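PDB 1NHY: elongation factor 1-gamma 1 from Saccharomyces cerevisiae, which serves, in part through this N-terminal glutathione S-transferase-like domain, as a subunit of the eukaryotic elongation factor 1 complex, probably anchoring it to other cellular components. Local coordinates for residues 1-9 with 26-34; 162-173 with 191-201. All coordinates share one frame; numbering follows the deposited sequence.

Interaction 1: 1-9 with 26-34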
loop_
_atom_site.group_PDB
_atom_site.type_symbol
_atom_site.label_atom_id
_atom_site.label_comp_id
_atom_site.label_asym_id
_atom_site.label_seq_id
_atom_site.Cartn_x
_atom_site.Cartn_y
_atom_site.Cartn_z
HETATM N N MSE A 1 5.750 -22.780 10.321
HETATM C CA MSE A 1 4.541 -21.963 9.982
HETATM C C MSE A 1 3.673 -21.798 11.222
HETATM O O MSE A 1 2.477 -21.526 11.119
HETATM C CB MSE A 1 3.717 -22.659 8.885
HETATM C CG MSE A 1 4.539 -23.130 7.691
HETATM SE SE MSE A 1 5.720 -21.716 7.012
HETATM C CE MSE A 1 7.364 -22.238 7.938
ATOM N N SER A 2 4.293 -21.959 12.388
ATOM C CA SER A 2 3.607 -21.875 13.674
ATOM C C SER A 2 2.752 -20.638 13.908
ATOM O O SER A 2 1.688 -20.714 14.522
ATOM C CB SER A 2 4.630 -21.969 14.802
ATOM O OG SER A 2 5.463 -20.824 14.828
ATOM N N GLN A 3 3.223 -19.499 13.425
ATOM C CA GLN A 3 2.514 -18.248 13.622
ATOM C C GLN A 3 1.299 -17.986 12.753
ATOM O O GLN A 3 0.650 -16.947 12.892
ATOM C CB GLN A 3 3.485 -17.096 13.487
ATOM C CG GLN A 3 4.443 -17.037 14.632
ATOM C CD GLN A 3 4.959 -15.646 14.845
ATOM O OE1 GLN A 3 5.644 -15.092 13.983
ATOM N NE2 GLN A 3 4.624 -15.055 15.993
ATOM N N GLY A 4 0.984 -18.912 11.854
ATOM C CA GLY A 4 -0.181 -18.720 11.018
ATOM C C GLY A 4 0.070 -18.668 9.532
ATOM O O GLY A 4 1.203 -18.714 9.072
ATOM N N THR A 5 -1.013 -18.550 8.783
ATOM C CA THR A 5 -0.943 -18.509 7.339
ATOM C C THR A 5 -1.583 -17.259 6.744
ATOM O O THR A 5 -2.631 -16.803 7.190
ATOM C CB THR A 5 -1.634 -19.731 6.760
ATOM O OG1 THR A 5 -1.000 -20.908 7.277
ATOM C CG2 THR A 5 -1.560 -19.725 5.240
ATOM N N LEU A 6 -0.952 -16.711 5.716
ATOM C CA LEU A 6 -1.478 -15.528 5.079
ATOM C C LEU A 6 -1.880 -15.802 3.640
ATOM O O LEU A 6 -1.040 -15.798 2.754
ATOM C CB LEU A 6 -0.427 -14.421 5.126
ATOM C CG LEU A 6 -0.605 -13.210 4.196
ATOM C CD1 LEU A 6 -1.949 -12.526 4.440
ATOM C CD2 LEU A 6 0.553 -12.242 4.420
ATOM N N TYR A 7 -3.161 -16.056 3.403
ATOM C CA TYR A 7 -3.632 -16.291 2.041
ATOM C C TYR A 7 -3.592 -14.950 1.319
ATOM O O TYR A 7 -4.338 -14.030 1.650
ATOM C CB TYR A 7 -5.068 -16.807 2.036
ATOM C CG TYR A 7 -5.256 -18.199 2.585
ATOM C CD1 TYR A 7 -4.986 -19.318 1.806
ATOM C CD2 TYR A 7 -5.726 -18.396 3.882
ATOM C CE1 TYR A 7 -5.185 -20.601 2.302
ATOM C CE2 TYR A 7 -5.926 -19.673 4.387
ATOM C CZ TYR A 7 -5.654 -20.772 3.590
ATOM O OH TYR A 7 -5.860 -22.042 4.078
ATOM N N ALA A 8 -2.719 -14.833 0.330
ATOM C CA ALA A 8 -2.603 -13.588 -0.412
ATOM C C ALA A 8 -2.062 -13.805 -1.817
ATOM O O ALA A 8 -1.040 -14.460 -2.011
ATOM C CB ALA A 8 -1.707 -12.632 0.339
ATOM N N ASN A 9 -2.768 -13.257 -2.798
ATOM C CA ASN A 9 -2.354 -13.357 -4.184
ATOM C C ASN A 9 -1.445 -12.170 -4.416
ATOM O O ASN A 9 -0.907 -11.606 -3.474
ATOM C CB ASN A 9 -3.563 -13.277 -5.128
ATOM C CG ASN A 9 -4.204 -11.880 -5.177
ATOM O OD1 ASN A 9 -3.591 -10.873 -4.828
ATOM N ND2 ASN A 9 -5.443 -11.826 -5.641
ATOM N N LEU A 26 8.504 -12.975 9.955
ATOM C CA LEU A 26 7.423 -13.609 10.682
ATOM C C LEU A 26 7.354 -15.073 10.266
ATOM O O LEU A 26 7.615 -15.412 9.109
ATOM C CB LEU A 26 6.100 -12.907 10.376
ATOM C CG LEU A 26 6.036 -11.476 10.898
ATOM C CD1 LEU A 26 4.756 -10.805 10.419
ATOM C CD2 LEU A 26 6.097 -11.495 12.415
ATOM N N ASP A 27 7.013 -15.934 11.213
ATOM C CA ASP A 27 6.907 -17.351 10.939
ATOM C C ASP A 27 5.538 -17.641 10.340
ATOM O O ASP A 27 4.864 -18.614 10.692
ATOM C CB ASP A 27 7.061 -18.126 12.227
ATOM C CG ASP A 27 7.376 -19.588 11.988
ATOM O OD1 ASP A 27 6.854 -20.181 11.002
ATOM O OD2 ASP A 27 8.147 -20.143 12.804
ATOM N N VAL A 28 5.135 -16.783 9.422
ATOM C CA VAL A 28 3.842 -16.914 8.791
ATOM C C VAL A 28 3.970 -17.452 7.373
ATOM O O VAL A 28 4.808 -16.988 6.596
ATOM C CB VAL A 28 3.139 -15.551 8.771
ATOM C CG1 VAL A 28 1.764 -15.676 8.157
ATOM C CG2 VAL A 28 3.074 -15.009 10.186
ATOM N N LYS A 29 3.134 -18.435 7.049
ATOM C CA LYS A 29 3.105 -19.050 5.729
ATOM C C LYS A 29 2.347 -18.184 4.746
ATOM O O LYS A 29 1.206 -17.806 5.003
ATOM C CB LYS A 29 2.403 -20.395 5.811
ATOM C CG LYS A 29 2.011 -20.987 4.456
ATOM C CD LYS A 29 1.311 -22.331 4.653
ATOM C CE LYS A 29 1.140 -23.078 3.337
ATOM N NZ LYS A 29 0.301 -24.317 3.480
ATOM N N VAL A 30 2.961 -17.865 3.619
ATOM C CA VAL A 30 2.265 -17.053 2.639
ATOM C C VAL A 30 1.876 -17.988 1.517
ATOM O O VAL A 30 2.670 -18.801 1.079
ATOM C CB VAL A 30 3.145 -15.908 2.128
ATOM C CG1 VAL A 30 2.334 -14.973 1.239
ATOM C CG2 VAL A 30 3.702 -15.138 3.307
ATOM N N VAL A 31 0.636 -17.901 1.069
ATOM C CA VAL A 31 0.159 -18.792 0.026
ATOM C C VAL A 31 -0.815 -18.044 -0.827
ATOM O O VAL A 31 -1.386 -17.041 -0.401
ATOM C CB VAL A 31 -0.600 -19.985 0.626
ATOM C CG1 VAL A 31 -0.809 -21.053 -0.415
ATOM C CG2 VAL A 31 0.156 -20.520 1.817
ATOM N N THR A 32 -1.016 -18.524 -2.038
ATOM C CA THR A 32 -1.967 -17.870 -2.904
ATOM C C THR A 32 -3.159 -18.804 -3.008
ATOM O O THR A 32 -3.003 -20.021 -2.929
ATOM C CB THR A 32 -1.342 -17.588 -4.281
ATOM O OG1 THR A 32 -2.372 -17.402 -5.256
ATOM C CG2 THR A 32 -0.433 -18.736 -4.696
ATOM N N PRO A 33 -4.371 -18.249 -3.152
ATOM C CA PRO A 33 -5.550 -19.114 -3.256
ATOM C C PRO A 33 -5.344 -20.299 -4.206
ATOM O O PRO A 33 -5.693 -21.445 -3.877
ATOM C CB PRO A 33 -6.620 -18.158 -3.760
ATOM C CG PRO A 33 -6.249 -16.882 -3.100
ATOM C CD PRO A 33 -4.752 -16.830 -3.285
ATOM N N ASP A 34 -4.777 -20.002 -5.378
ATOM C CA ASP A 34 -4.500 -21.002 -6.414
ATOM C C ASP A 34 -3.564 -22.089 -5.912
ATOM O O ASP A 34 -3.649 -23.231 -6.354
ATOM C CB ASP A 34 -3.881 -20.332 -7.651
ATOM C CG ASP A 34 -4.800 -19.273 -8.268
ATOM O OD1 ASP A 34 -5.249 -18.380 -7.507
ATOM O OD2 ASP A 34 -5.072 -19.324 -9.504
#

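Interaction 2: 162-173 with 191-201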
loop_
_atom_site.group_PDB
_atom_site.type_symbol
_atom_site.label_atom_id
_atom_site.label_comp_id
_atom_site.label_asym_id
_atom_site.label_seq_id
_atom_site.Cartn_x
_atom_site.Cartn_y
_atom_site.Cartn_z
ATOM N N ASP A 162 4.348 5.195 5.229
ATOM C CA ASP A 162 5.103 5.202 3.988
ATOM C C ASP A 162 4.881 3.922 3.214
ATOM O O ASP A 162 4.634 3.956 2.014
ATOM C CB ASP A 162 6.569 5.344 4.305
ATOM C CG ASP A 162 6.842 6.552 5.145
ATOM O OD1 ASP A 162 6.710 7.658 4.597
ATOM O OD2 ASP A 162 7.166 6.403 6.345
ATOM N N LEU A 163 4.965 2.790 3.900
ATOM C CA LEU A 163 4.762 1.529 3.215
ATOM C C LEU A 163 3.457 1.510 2.452
ATOM O O LEU A 163 3.447 1.352 1.241
ATOM C CB LEU A 163 4.794 0.375 4.204
ATOM C CG LEU A 163 6.199 0.121 4.758
ATOM C CD1 LEU A 163 6.145 -1.080 5.682
ATOM C CD2 LEU A 163 7.188 -0.129 3.624
ATOM N N VAL A 164 2.353 1.679 3.162
ATOM C CA VAL A 164 1.055 1.669 2.518
ATOM C C VAL A 164 0.937 2.745 1.467
ATOM O O VAL A 164 0.653 2.459 0.307
ATOM C CB VAL A 164 -0.042 1.847 3.541
ATOM C CG1 VAL A 164 -1.360 2.166 2.849
ATOM C CG2 VAL A 164 -0.149 0.574 4.363
ATOM N N ALA A 165 1.148 3.988 1.866
ATOM C CA ALA A 165 1.068 5.082 0.918
ATOM C C ALA A 165 1.901 4.755 -0.334
ATOM O O ALA A 165 1.552 5.159 -1.442
ATOM C CB ALA A 165 1.556 6.369 1.567
ATOM N N ALA A 166 2.993 4.011 -0.171
ATOM C CA ALA A 166 3.823 3.661 -1.325
ATOM C C ALA A 166 3.089 2.718 -2.256
ATOM O O ALA A 166 3.124 2.881 -3.474
ATOM C CB ALA A 166 5.126 3.018 -0.874
ATOM N N SER A 167 2.425 1.724 -1.677
ATOM C CA SER A 167 1.683 0.751 -2.461
ATOM C C SER A 167 0.551 1.426 -3.225
ATOM O O SER A 167 0.274 1.095 -4.375
ATOM C CB SER A 167 1.106 -0.333 -1.554
ATOM O OG SER A 167 0.031 0.181 -0.789
ATOM N N ILE A 168 -0.107 2.382 -2.595
ATOM C CA ILE A 168 -1.201 3.048 -3.269
ATOM C C ILE A 168 -0.719 3.829 -4.484
ATOM O O ILE A 168 -1.251 3.670 -5.595
ATOM C CB ILE A 168 -1.947 3.947 -2.281
ATOM C CG1 ILE A 168 -2.698 3.038 -1.302
ATOM C CG2 ILE A 168 -2.892 4.905 -3.014
ATOM C CD1 ILE A 168 -3.215 3.725 -0.080
ATOM N N PHE A 169 0.302 4.652 -4.274
ATOM C CA PHE A 169 0.874 5.445 -5.348
ATOM C C PHE A 169 1.223 4.610 -6.574
ATOM O O PHE A 169 1.070 5.066 -7.704
ATOM C CB PHE A 169 2.111 6.152 -4.837
ATOM C CG PHE A 169 1.874 7.579 -4.482
ATOM C CD1 PHE A 169 1.663 8.514 -5.483
ATOM C CD2 PHE A 169 1.872 8.003 -3.151
ATOM C CE1 PHE A 169 1.458 9.868 -5.173
ATOM C CE2 PHE A 169 1.666 9.356 -2.830
ATOM C CZ PHE A 169 1.457 10.288 -3.846
ATOM N N THR A 170 1.685 3.385 -6.354
ATOM C CA THR A 170 2.043 2.494 -7.450
ATOM C C THR A 170 1.197 2.655 -8.730
ATOM O O THR A 170 1.646 3.297 -9.682
ATOM C CB THR A 170 2.013 1.064 -6.940
ATOM O OG1 THR A 170 2.919 0.973 -5.833
ATOM C CG2 THR A 170 2.438 0.095 -8.011
ATOM N N ARG A 171 -0.015 2.105 -8.760
ATOM C CA ARG A 171 -0.868 2.227 -9.949
ATOM C C ARG A 171 -0.866 3.621 -10.601
ATOM O O ARG A 171 -1.008 3.744 -11.815
ATOM C CB ARG A 171 -2.301 1.828 -9.607
ATOM C CG ARG A 171 -2.417 0.413 -9.052
ATOM C CD ARG A 171 -2.049 -0.662 -10.084
ATOM N NE ARG A 171 -1.133 -1.665 -9.537
ATOM C CZ ARG A 171 -1.219 -2.978 -9.754
ATOM N NH1 ARG A 171 -2.192 -3.469 -10.514
ATOM N NH2 ARG A 171 -0.326 -3.805 -9.216
ATOM N N TYR A 172 -0.724 4.676 -9.809
ATOM C CA TYR A 172 -0.678 6.014 -10.392
ATOM C C TYR A 172 0.626 6.195 -11.190
ATOM O O TYR A 172 0.625 6.764 -12.280
ATOM C CB TYR A 172 -0.764 7.072 -9.303
ATOM C CG TYR A 172 -2.158 7.326 -8.804
ATOM C CD1 TYR A 172 -3.087 8.006 -9.588
ATOM C CD2 TYR A 172 -2.543 6.917 -7.530
ATOM C CE1 TYR A 172 -4.373 8.282 -9.110
ATOM C CE2 TYR A 172 -3.824 7.185 -7.044
ATOM C CZ TYR A 172 -4.732 7.867 -7.838
ATOM O OH TYR A 172 -5.982 8.146 -7.343
ATOM N N PHE A 173 1.737 5.708 -10.647
ATOM C CA PHE A 173 3.010 5.822 -11.338
ATOM C C PHE A 173 3.033 4.948 -12.561
ATOM O O PHE A 173 3.970 4.998 -13.335
ATOM C CB PHE A 173 4.164 5.421 -10.430
ATOM C CG PHE A 173 4.577 6.495 -9.497
ATOM C CD1 PHE A 173 4.978 7.731 -9.985
ATOM C CD2 PHE A 173 4.508 6.298 -8.127
ATOM C CE1 PHE A 173 5.303 8.760 -9.126
ATOM C CE2 PHE A 173 4.829 7.323 -7.249
ATOM C CZ PHE A 173 5.226 8.563 -7.751
ATOM N N TRP A 191 10.948 10.059 -2.509
ATOM C CA TRP A 191 10.294 9.269 -1.476
ATOM C C TRP A 191 9.877 7.890 -1.978
ATOM O O TRP A 191 10.199 6.865 -1.369
ATOM C CB TRP A 191 9.053 10.039 -0.979
ATOM C CG TRP A 191 8.058 9.234 -0.135
ATOM C CD1 TRP A 191 8.196 8.855 1.179
ATOM C CD2 TRP A 191 6.827 8.641 -0.593
ATOM N NE1 TRP A 191 7.136 8.058 1.556
ATOM C CE2 TRP A 191 6.283 7.910 0.495
ATOM C CE3 TRP A 191 6.137 8.655 -1.814
ATOM C CZ2 TRP A 191 5.082 7.189 0.395
ATOM C CZ3 TRP A 191 4.944 7.939 -1.916
ATOM C CH2 TRP A 191 4.427 7.215 -0.812
ATOM N N PHE A 192 9.158 7.874 -3.087
ATOM C CA PHE A 192 8.676 6.630 -3.642
ATOM C C PHE A 192 9.779 5.592 -3.788
ATOM O O PHE A 192 9.674 4.475 -3.256
ATOM C CB PHE A 192 8.008 6.888 -4.995
ATOM C CG PHE A 192 7.311 5.688 -5.563
ATOM C CD1 PHE A 192 6.312 5.038 -4.839
ATOM C CD2 PHE A 192 7.660 5.193 -6.812
ATOM C CE1 PHE A 192 5.667 3.919 -5.356
ATOM C CE2 PHE A 192 7.021 4.078 -7.340
ATOM C CZ PHE A 192 6.026 3.435 -6.611
ATOM N N ASN A 193 10.847 5.967 -4.485
ATOM C CA ASN A 193 11.962 5.048 -4.728
ATOM C C ASN A 193 12.620 4.561 -3.445
ATOM O O ASN A 193 12.986 3.389 -3.320
ATOM C CB ASN A 193 13.007 5.703 -5.633
ATOM C CG ASN A 193 12.402 6.275 -6.918
ATOM O OD1 ASN A 193 11.549 5.650 -7.544
ATOM N ND2 ASN A 193 12.850 7.456 -7.317
ATOM N N THR A 194 12.763 5.449 -2.475
ATOM C CA THR A 194 13.379 5.024 -1.236
ATOM C C THR A 194 12.509 3.994 -0.543
ATOM O O THR A 194 13.014 3.075 0.103
ATOM C CB THR A 194 13.560 6.173 -0.276
ATOM O OG1 THR A 194 14.007 7.326 -0.992
ATOM C CG2 THR A 194 14.585 5.793 0.776
ATOM N N VAL A 195 11.197 4.141 -0.675
ATOM C CA VAL A 195 10.335 3.207 -0.005
ATOM C C VAL A 195 10.291 1.868 -0.709
ATOM O O VAL A 195 10.259 0.833 -0.046
ATOM C CB VAL A 195 8.925 3.779 0.169
ATOM C CG1 VAL A 195 8.097 2.839 1.032
ATOM C CG2 VAL A 195 9.011 5.139 0.832
ATOM N N ARG A 196 10.313 1.878 -2.041
ATOM C CA ARG A 196 10.267 0.625 -2.813
ATOM C C ARG A 196 11.514 -0.206 -2.572
ATOM O O ARG A 196 11.478 -1.442 -2.566
ATOM C CB ARG A 196 10.201 0.900 -4.307
ATOM C CG ARG A 196 9.154 1.886 -4.709
ATOM C CD ARG A 196 9.087 2.030 -6.220
ATOM N NE ARG A 196 10.141 2.876 -6.782
ATOM C CZ ARG A 196 11.081 2.441 -7.624
ATOM N NH1 ARG A 196 11.112 1.163 -8.003
ATOM N NH2 ARG A 196 11.989 3.284 -8.100
ATOM N N ALA A 197 12.625 0.492 -2.384
ATOM C CA ALA A 197 13.902 -0.159 -2.167
ATOM C C ALA A 197 13.966 -0.985 -0.891
ATOM O O ALA A 197 14.728 -1.942 -0.824
ATOM C CB ALA A 197 15.004 0.883 -2.170
ATOM N N SER A 198 13.171 -0.619 0.112
ATOM C CA SER A 198 13.167 -1.328 1.394
ATOM C C SER A 198 12.828 -2.809 1.307
ATOM O O SER A 198 12.136 -3.255 0.385
ATOM C CB SER A 198 12.195 -0.651 2.365
ATOM O OG SER A 198 10.977 -0.315 1.720
ATOM N N PRO A 199 13.312 -3.598 2.275
ATOM C CA PRO A 199 13.031 -5.039 2.275
ATOM C C PRO A 199 11.530 -5.316 2.341
ATOM O O PRO A 199 11.079 -6.415 2.029
ATOM C CB PRO A 199 13.741 -5.532 3.523
ATOM C CG PRO A 199 14.847 -4.546 3.695
ATOM C CD PRO A 199 14.201 -3.233 3.387
ATOM N N PHE A 200 10.767 -4.308 2.753
ATOM C CA PHE A 200 9.318 -4.416 2.879
ATOM C C PHE A 200 8.609 -4.512 1.535
ATOM O O PHE A 200 7.597 -5.216 1.402
ATOM C CB PHE A 200 8.769 -3.185 3.599
ATOM C CG PHE A 200 9.404 -2.936 4.911
ATOM C CD1 PHE A 200 8.975 -3.615 6.040
ATOM C CD2 PHE A 200 10.471 -2.051 5.023
ATOM C CE1 PHE A 200 9.603 -3.423 7.275
ATOM C CE2 PHE A 200 11.108 -1.852 6.257
ATOM C CZ PHE A 200 10.668 -2.540 7.384
ATOM N N LEU A 201 9.145 -3.798 0.548
ATOM C CA LEU A 201 8.537 -3.731 -0.767
ATOM C C LEU A 201 9.428 -4.119 -1.939
ATOM O O LEU A 201 8.946 -4.350 -3.047
ATOM C CB LEU A 201 8.044 -2.303 -0.999
ATOM C CG LEU A 201 6.930 -1.743 -0.131
ATOM C CD1 LEU A 201 6.855 -0.260 -0.375
ATOM C CD2 LEU A 201 5.617 -2.407 -0.461
#

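Interaction 1: 1-9 with 26-34
The carbonyl oxygen of Val-31 takes two donors from segment 1-9: the backbone N of Ala-8, with N to O 2.7 Å, and, more weakly, the CA-H of Tyr-7. Further bonds from Lys-29 N to Gly-4 O (2.8 Å), from Leu-6 N to Lys-29 O, and from Val-31 N to Leu-6 O complete the parallel ladder, in which Thr-5, Leu-6 and Tyr-7 pair with Lys-29, Val-30 and Val-31. Ahead of the ladder, side chains take over. The CG of Asp-27 stands anti to its own N (chi1 -163°), which carries the carboxylate to the beta turn of residues 1-4: OD1 forms a salt bridge with the terminal N of Met-1 (2.9 Å), and OD2 meets Ser-2 OG weakly at 3.4 Å. Met-1 is a poorly ordered selenomethionine here; in the form of the protein acetylated on Ser-2 it has presumably been removed, and this bridge would not exist. Gln-3 runs obliquely across Asp-27, its CG 3.7 Å from Asp-27 CB, and a lone pair of its OE1 receives Asp-27 N at 3.2 Å. With an alanine here, that backbone N would probably lose its acceptor and Asp-27 CB would lose its cover. Beyond, the Thr-5 side chain lies alongside the extended Lys-29, while Leu-6 CB packs on Val-28 CG1. This is the beta-alpha-beta unit of a thioredoxin-like domain: Leu-6 and Val-28 both rest on Val-21 of helix 12-24, the Tyr-7 hydroxyl on the other face bonds Asp-43, and strand 5-7 lies between edge strand 29-31 and antiparallel strand 51-53.

Interaction 2: 162-173 with 191-201
Trp-191 and Phe-192, consecutive residues of one helix, enter neighbouring holes on the other in knobs-into-holes fashion. The indole, with CG anti to the backbone N (chi1 166°), settles among Asp-162, Ala-165, Ala-166 and Phe-169, its rim reaching Ala-165 CB at CZ2 (3.8 Å). Phe-192 fills the next hole, lined by Ala-166, Phe-169, Thr-170 and Phe-173, with the carbonyl O of Ala-166 in plane at its ring edge. Among the aromatic pairs, Phe-173 lies over one face of Phe-192, CD2 above the ring centre, the centroids 4.3 Å apart and the planes inclined at 33°; Arg-196 CD, from the same helix as Phe-192, covers the opposite face. Phe-169 crosses Trp-191 more steeply, at 67°, and turns CD2 toward CZ3 of the indole. Both helices belong to the all-helical C-terminal domain of the GST fold, where the axes of segments 162-173 and 191-197 come within 9.7 Å. One polar bond joins the two: Trp-191 NE1 gives its proton to Asp-162 OD1 (3.1 Å), close to the indole plane and on the anti side of the carboxylate. That oxygen also accepts Leu-153 N, and OD2 accepts Ser-159 N just ahead of the helix, consistent with the N-capping box known from GSTs; the buried carboxylate is thus held at both oxygens. Aliphatic contacts carry the packing along the second helix and past its end. Ala-166 CB, small enough to let the chains approach, meets Val-195 CG1 at 3.5 Å and Leu-201 CD1 at 3.7 Å. Leu-163 crosses Phe-200 at about a right angle, CD2 against Phe-200 CB and CD1 against the ring at CG and CD1, and Phe-200 in turn reaches Ala-23 of helix 12-24.

How the interactions relate
From the N terminus, the chain lays down strand 5-7, passes through helix 12-24 and returns as strand 29-31, so interaction 1 closes a loop of 16 intervening residues inside the thioredoxin-like N-terminal domain. The remaining strands and a long run of helices follow before interaction 2 closes a second loop, of 17 residues, within the helical C-terminal domain. The two are in series, neither nested nor crossed. The centres of interaction 1 and interaction 2 lie about 22 Å apart, and they do not touch. Helix 12-24 mediates between them: it packs against the strands of interaction 1 and also touches Ser-167 of segment 162-173 and Phe-200 of segment 191-201, tying sheet to helical core.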